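Local atomic coordinates of fusarinine C esterase sidJ (Aspergillus fumigatus, PDB entry 6GUP), a protein that hydrolyses the ester bonds of the siderophore fusarinine C, a step of fungal iron scavenging, and does not cleave triacetylfusarinine C. Residues A[233-236]-A[237-241]. Numbering follows the deposited sequence.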
loop_
_atom_site.group_PDB
_atom_site.type_symbol
_atom_site.label_atom_id
_atom_site.label_comp_id
_atom_site.label_asym_id
_atom_site.label_seq_id
_atom_site.Cartn_x
_atom_site.Cartn_y
_atom_site.Cartn_z
ATOM N N ARG A 233 7.025 -2.411 -18.392
ATOM C CA ARG A 233 7.729 -1.464 -17.536
ATOM C C ARG A 233 9.239 -1.631 -17.618
ATOM O O ARG A 233 9.966 -0.642 -17.675
ATOM C CB ARG A 233 7.285 -1.567 -16.082
ATOM C CG ARG A 233 7.706 -0.334 -15.322
ATOM C CD ARG A 233 7.480 -0.357 -13.823
ATOM N NE ARG A 233 8.458 0.520 -13.175
ATOM C CZ ARG A 233 8.561 1.841 -13.366
ATOM N NH1 ARG A 233 7.737 2.503 -14.183
ATOM N NH2 ARG A 233 9.509 2.522 -12.726
ATOM N N PHE A 234 9.702 -2.876 -17.611
ATOM C CA PHE A 234 11.127 -3.165 -17.737
ATOM C C PHE A 234 11.707 -2.652 -19.064
ATOM O O PHE A 234 12.820 -2.120 -19.082
ATOM C CB PHE A 234 11.385 -4.666 -17.577
ATOM C CG PHE A 234 12.804 -5.067 -17.850
ATOM C CD1 PHE A 234 13.731 -5.164 -16.817
ATOM C CD2 PHE A 234 13.217 -5.331 -19.147
ATOM C CE1 PHE A 234 15.045 -5.526 -17.078
ATOM C CE2 PHE A 234 14.524 -5.686 -19.412
ATOM C CZ PHE A 234 15.440 -5.791 -18.380
ATOM N N LEU A 235 10.964 -2.824 -20.160
ATOM C CA LEU A 235 11.401 -2.343 -21.485
ATOM C C LEU A 235 11.622 -0.839 -21.539
ATOM O O LEU A 235 12.538 -0.370 -22.215
ATOM C CB LEU A 235 10.409 -2.733 -22.590
ATOM C CG LEU A 235 10.512 -4.142 -23.170
ATOM C CD1 LEU A 235 9.561 -4.269 -24.349
ATOM C CD2 LEU A 235 11.932 -4.491 -23.595
ATOM N N SER A 236 10.768 -0.097 -20.841
ATOM C CA SER A 236 10.927 1.349 -20.687
ATOM C C SER A 236 12.295 1.716 -20.102
ATOM O O SER A 236 12.930 2.675 -20.548
ATOM C CB SER A 236 9.821 1.906 -19.785
ATOM O OG SER A 236 9.799 3.319 -19.816
ATOM N N LEU A 237 12.742 0.937 -19.118
ATOM C CA LEU A 237 13.991 1.209 -18.403
ATOM C C LEU A 237 15.266 0.811 -19.164
ATOM O O LEU A 237 16.322 1.391 -18.907
ATOM C CB LEU A 237 13.964 0.543 -17.015
ATOM C CG LEU A 237 12.718 0.803 -16.145
ATOM C CD1 LEU A 237 12.902 0.292 -14.722
ATOM C CD2 LEU A 237 12.315 2.273 -16.135
ATOM N N THR A 238 15.174 -0.151 -20.090
ATOM C CA THR A 238 16.360 -0.680 -20.795
ATOM C C THR A 238 16.481 -0.376 -22.292
ATOM O O THR A 238 17.594 -0.403 -22.821
ATOM C CB THR A 238 16.463 -2.206 -20.636
ATOM O OG1 THR A 238 15.327 -2.839 -21.238
ATOM C CG2 THR A 238 16.525 -2.568 -19.178
ATOM N N SER A 239 15.364 -0.113 -22.975
ATOM C CA SER A 239 15.399 0.193 -24.414
ATOM C C SER A 239 16.144 1.504 -24.662
ATOM O O SER A 239 16.242 2.331 -23.752
ATOM C CB SER A 239 13.986 0.263 -25.008
ATOM O OG SER A 239 13.438 -1.036 -25.157
ATOM N N PRO A 240 16.678 1.694 -25.887
ATOM C CA PRO A 240 17.459 2.905 -26.100
ATOM C C PRO A 240 16.582 4.143 -26.017
ATOM O O PRO A 240 15.575 4.239 -26.726
ATOM C CB PRO A 240 18.031 2.735 -27.522
ATOM C CG PRO A 240 17.634 1.373 -27.979
ATOM C CD PRO A 240 16.465 0.959 -27.145
ATOM N N GLU A 241 16.940 5.048 -25.109
ATOM C CA GLU A 241 16.420 6.409 -25.136
ATOM C C GLU A 241 16.672 6.956 -26.526
ATOM O O GLU A 241 17.772 6.799 -27.067
ATOM C CB GLU A 241 17.116 7.294 -24.096
ATOM C CG GLU A 241 18.634 7.442 -24.263
ATOM C CD GLU A 241 19.089 8.639 -25.091
ATOM O OE1 GLU A 241 18.344 9.636 -25.213
ATOM O OE2 GLU A 241 20.220 8.582 -25.621
#
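Phe234 swings its ring away from its own backbone N (chi1 173°) and on toward the helix end, while Thr238, one turn later, sets OG1 between its N and carbonyl carbon (chi1 63°), which turns CG2 to the aromatic ring. The two side chains meet in a CH-pi contact: Thr238 CG2 lies over one face of the Phe234 ring, 3.9 Å from its centroid and displaced toward the rim, coming within 3.5 Å of Phe234 CZ. The same rotation carries Thr238 OG1 back to Phe234 O, a weak hydrogen bond of 3.4 Å, so one side chain serves ring and backbone at once. Phe234 O also takes weak bonds from the N atoms of Leu237 and Thr238, the former consistent with a tightening last turn. One residue on, Leu235 O receives the straighter bond from Ser239 N at 2.9 Å (N-H...O angle 159°), with Ser239 OG adding a weak one at 3.1 Å. Elsewhere on the helix, Leu237 CG packs against Arg233 O at 3.5 Å; the Arg233 guanidinium is engaged by Asp249 in a salt bridge. Phe234 and Thr238 both face helix 185-205, and Leu237 touches Ile172. Hydroxyls bonding weakly back to carbonyls of the preceding turn mark the C-terminal end of helix 231-238, in the helical region inserted between strands 159-163 and 278-283 of this alpha/beta-hydrolase.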